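Local coordinates for ubiquinol-cytochrome C chaperone (Brucella abortus NCTC 8038, PDB 6RWT), which probably acts as an assembly chaperone of respiratory complex III, binding newly made cytochrome b as its mitochondrial homolog Cbp3 does, at residues A[13-24]-A[71-82]. Sequence-based numbering, arbitrary orientation. Where two conformers were deposited one is given.
Sequences NEAIVLRVYEVI and LAQEIADEFFKD. With MG (magnesium ion), chain C.
Tyr-21 of helix 2-28 lies across helix 66-89 as a knob among Ile-75, Glu-78, Phe-79 and Asp-82, segment axes crossing at -61°. With CG anti to the backbone N (chi1 -163°), its ring extends over the neighbouring helix. Glu-78 CB sits above one face, 4.0 Å from the ring centroid, a CH-pi contact, while Tyr-21 OH donates to Asp-82 OD2 (2.8 Å, one of two conformers) on the anti side, tilted somewhat from the carboxylate plane. The reciprocal knob is Ile-75, in one of two conformers, whose CD1 meets Val-20 CG1 at 3.7 Å and whose CG2 meets Ile-24 CD1 tip to tip; Ile-54 of helix 43-61 touches both knobs. Nearer the start of both segments, Val-17 CG2 packs against Glu-74 CB (3.7 Å). Bent at chi2 (-87°), Glu-74 gives OE1 to a magnesium ion (2.1 Å) whose other five ligands are waters. Its OE2 accepts Asn-13 ND2 at 3.1 Å, the amide N-H coming from above the carboxylate plane; ND2 also donates to Glu-14 OE1. One metal-bound water bridges Glu-14 OE1 and Glu-74 OE2, another Asp-77 and Glu-78. An apolar, interlocked centre grades into an acidic, hydrated margin, where magnesium, Asn-13 and the Lys-81 NZ to Glu-78 OE2 salt bridge probably offset carboxylate repulsion.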
# COMPACT_ATOMS: atom_id res chain seq x y z
N ASN A 13 9.60 18.59 1.51
CA ASN A 13 8.38 17.76 1.54
C ASN A 13 8.16 17.04 0.21
O ASN A 13 7.87 15.84 0.19
CB ASN A 13 7.14 18.61 1.86
CG ASN A 13 5.86 17.77 1.91
OD1 ASN A 13 5.62 17.05 2.88
ND2 ASN A 13 5.03 17.87 0.87
N GLU A 14 8.31 17.77 -0.89
CA GLU A 14 8.13 17.18 -2.22
C GLU A 14 9.14 16.07 -2.50
O GLU A 14 8.78 15.02 -3.06
CB GLU A 14 8.14 18.26 -3.31
CG GLU A 14 7.02 19.30 -3.19
CD GLU A 14 5.63 18.69 -3.08
OE1 GLU A 14 4.97 18.87 -2.04
OE2 GLU A 14 5.20 18.00 -4.04
N ALA A 15 10.40 16.29 -2.10
CA ALA A 15 11.44 15.26 -2.21
C ALA A 15 11.14 14.02 -1.35
O ALA A 15 11.34 12.89 -1.80
CB ALA A 15 12.80 15.84 -1.86
N ILE A 16 10.66 14.23 -0.13
CA ILE A 16 10.25 13.12 0.78
C ILE A 16 9.10 12.29 0.20
O ILE A 16 9.15 11.06 0.20
CB ILE A 16 9.91 13.66 2.19
CG1 ILE A 16 11.19 14.14 2.89
CG2 ILE A 16 9.21 12.60 3.06
CD1 ILE A 16 10.95 15.02 4.10
N VAL A 17 8.06 12.96 -0.30
CA VAL A 17 6.90 12.27 -0.89
C VAL A 17 7.34 11.40 -2.08
O VAL A 17 6.94 10.24 -2.19
CB VAL A 17 5.79 13.27 -1.31
CG1 VAL A 17 4.70 12.59 -2.12
CG2 VAL A 17 5.18 13.94 -0.08
N LEU A 18 8.19 11.94 -2.95
CA LEU A 18 8.70 11.20 -4.09
C LEU A 18 9.49 9.96 -3.66
O LEU A 18 9.27 8.87 -4.22
CB LEU A 18 9.56 12.08 -5.00
CG LEU A 18 10.21 11.44 -6.23
CD1 LEU A 18 9.17 10.86 -7.18
CD2 LEU A 18 11.09 12.45 -6.94
N ARG A 19 10.40 10.10 -2.70
CA ARG A 19 11.20 8.93 -2.30
C ARG A 19 10.37 7.87 -1.57
O ARG A 19 10.54 6.68 -1.83
CB ARG A 19 12.49 9.26 -1.53
CG ARG A 19 12.47 10.35 -0.49
CD ARG A 19 13.87 10.93 -0.42
NE ARG A 19 13.99 12.27 0.17
CZ ARG A 19 14.21 12.49 1.46
NH1 ARG A 19 14.32 13.72 1.91
NH2 ARG A 19 14.30 11.47 2.30
N VAL A 20 9.46 8.30 -0.70
CA VAL A 20 8.57 7.35 -0.00
C VAL A 20 7.70 6.58 -1.01
O VAL A 20 7.63 5.34 -0.96
CB VAL A 20 7.70 8.06 1.08
CG1 VAL A 20 6.58 7.16 1.62
CG2 VAL A 20 8.57 8.53 2.23
N TYR A 21 7.07 7.30 -1.95
CA TYR A 21 6.21 6.65 -2.96
C TYR A 21 7.01 5.66 -3.83
O TYR A 21 6.54 4.54 -4.11
CB TYR A 21 5.44 7.70 -3.81
CG TYR A 21 4.28 7.08 -4.55
CD1 TYR A 21 3.09 6.77 -3.88
CD2 TYR A 21 4.37 6.74 -5.89
CE1 TYR A 21 2.03 6.16 -4.53
CE2 TYR A 21 3.30 6.13 -6.55
CZ TYR A 21 2.14 5.84 -5.87
OH TYR A 21 1.08 5.22 -6.51
N GLU A 22 8.23 6.04 -4.22
CA GLU A 22 9.10 5.15 -5.01
C GLU A 22 9.49 3.86 -4.27
O GLU A 22 9.53 2.79 -4.89
CB GLU A 22 10.32 5.91 -5.54
CG GLU A 22 9.92 6.90 -6.63
CD GLU A 22 11.07 7.65 -7.25
OE1 GLU A 22 12.11 7.88 -6.59
OE2 GLU A 22 10.93 8.05 -8.43
N VAL A 23 9.73 3.96 -2.96
CA VAL A 23 9.99 2.76 -2.13
C VAL A 23 8.77 1.82 -2.11
O VAL A 23 8.93 0.60 -2.24
CB VAL A 23 10.43 3.12 -0.69
CG1 VAL A 23 10.49 1.89 0.21
CG2 VAL A 23 11.80 3.79 -0.71
N ILE A 24 7.58 2.40 -1.96
CA ILE A 24 6.33 1.61 -1.94
C ILE A 24 6.13 0.90 -3.28
O ILE A 24 5.84 -0.31 -3.31
CB ILE A 24 5.11 2.51 -1.57
CG1 ILE A 24 5.27 3.08 -0.16
CG2 ILE A 24 3.81 1.71 -1.66
CD1 ILE A 24 4.26 4.14 0.23
N LEU A 71 1.80 13.12 5.74
CA LEU A 71 2.49 12.21 4.81
C LEU A 71 1.52 11.13 4.28
O LEU A 71 1.54 10.82 3.08
CB LEU A 71 3.72 11.57 5.47
CG LEU A 71 4.61 10.66 4.61
CD1 LEU A 71 5.03 11.34 3.31
CD2 LEU A 71 5.82 10.19 5.39
N ALA A 72 0.67 10.60 5.15
CA ALA A 72 -0.37 9.62 4.73
C ALA A 72 -1.31 10.22 3.68
O ALA A 72 -1.61 9.57 2.68
CB ALA A 72 -1.17 9.13 5.94
N GLN A 73 -1.75 11.47 3.89
CA GLN A 73 -2.58 12.19 2.91
C GLN A 73 -1.87 12.32 1.54
O GLN A 73 -2.49 12.13 0.49
CB GLN A 73 -2.94 13.60 3.41
CG GLN A 73 -3.89 13.68 4.60
CD GLN A 73 -4.17 15.13 5.03
OE1 GLN A 73 -3.39 16.06 4.76
NE2 GLN A 73 -5.30 15.32 5.71
N GLU A 74 -0.57 12.66 1.58
CA GLU A 74 0.25 12.79 0.37
C GLU A 74 0.37 11.46 -0.40
O GLU A 74 0.23 11.44 -1.62
CB GLU A 74 1.66 13.29 0.70
CG GLU A 74 1.75 14.73 1.23
CD GLU A 74 1.86 15.80 0.15
OE1 GLU A 74 1.70 15.49 -1.06
OE2 GLU A 74 2.11 16.98 0.52
N ILE A 75 0.62 10.38 0.33
CA ILE A 75 0.77 9.05 -0.29
C ILE A 75 -0.56 8.58 -0.88
O ILE A 75 -0.59 8.06 -2.00
CB ILE A 75 1.35 8.03 0.71
CG1 ILE A 75 2.81 8.39 1.04
CG2 ILE A 75 1.23 6.61 0.16
CD1 ILE A 75 3.71 8.56 -0.17
N ALA A 76 -1.66 8.80 -0.16
CA ALA A 76 -3.00 8.51 -0.69
C ALA A 76 -3.31 9.31 -1.97
O ALA A 76 -3.80 8.75 -2.94
CB ALA A 76 -4.07 8.77 0.38
N ASP A 77 -2.95 10.60 -1.98
CA ASP A 77 -3.12 11.47 -3.16
C ASP A 77 -2.36 10.91 -4.37
O ASP A 77 -2.92 10.80 -5.47
CB ASP A 77 -2.63 12.91 -2.86
CG ASP A 77 -2.93 13.90 -3.99
OD1 ASP A 77 -4.11 14.07 -4.35
OD2 ASP A 77 -1.98 14.55 -4.50
N GLU A 78 -1.10 10.55 -4.17
CA GLU A 78 -0.28 10.00 -5.26
C GLU A 78 -0.83 8.65 -5.76
O GLU A 78 -0.86 8.40 -6.98
CB GLU A 78 1.19 9.85 -4.84
CG GLU A 78 1.94 11.16 -4.60
CD GLU A 78 2.03 12.04 -5.84
OE1 GLU A 78 2.35 11.53 -6.94
OE2 GLU A 78 1.77 13.26 -5.70
N PHE A 79 -1.28 7.81 -4.83
CA PHE A 79 -1.91 6.51 -5.16
C PHE A 79 -3.15 6.68 -6.03
O PHE A 79 -3.26 6.05 -7.07
CB PHE A 79 -2.24 5.77 -3.86
CG PHE A 79 -3.06 4.52 -4.04
CD1 PHE A 79 -2.55 3.40 -4.70
CD2 PHE A 79 -4.35 4.44 -3.50
CE1 PHE A 79 -3.31 2.25 -4.82
CE2 PHE A 79 -5.11 3.28 -3.62
CZ PHE A 79 -4.59 2.19 -4.28
N PHE A 80 -4.07 7.55 -5.64
CA PHE A 80 -5.30 7.72 -6.41
C PHE A 80 -5.05 8.36 -7.79
O PHE A 80 -5.73 8.00 -8.75
CB PHE A 80 -6.39 8.44 -5.60
CG PHE A 80 -6.98 7.59 -4.49
CD1 PHE A 80 -7.62 6.38 -4.80
CD2 PHE A 80 -6.90 7.97 -3.16
CE1 PHE A 80 -8.16 5.58 -3.79
CE2 PHE A 80 -7.45 7.18 -2.16
CZ PHE A 80 -8.08 5.98 -2.48
N LYS A 81 -4.06 9.25 -7.90
CA LYS A 81 -3.64 9.74 -9.24
C LYS A 81 -3.13 8.60 -10.14
O LYS A 81 -3.46 8.54 -11.34
CB LYS A 81 -2.58 10.85 -9.12
CG LYS A 81 -3.11 12.17 -8.57
CD LYS A 81 -2.11 13.33 -8.65
CE LYS A 81 -0.92 13.19 -7.71
NZ LYS A 81 -0.11 14.45 -7.64
N ASP A 82 -2.31 7.73 -9.55
CA ASP A 82 -1.79 6.52 -10.19
C ASP A 82 -2.92 5.60 -10.69
O ASP A 82 -2.94 5.20 -11.85
CB ASP A 82 -0.92 5.78 -9.15
CG ASP A 82 -0.02 4.73 -9.75
OD1 ASP A 82 -0.41 4.07 -10.73
OD2 ASP A 82 1.08 4.53 -9.19
MG MG C . 1.46 16.42 -2.88
O HOH W 1 2.29 18.22 -1.92
O HOH W 2 3.34 15.97 -3.62
O HOH W 3 0.67 14.75 -3.76
O HOH W 4 1.00 17.67 -4.47
O HOH W 5 -0.49 16.96 -2.14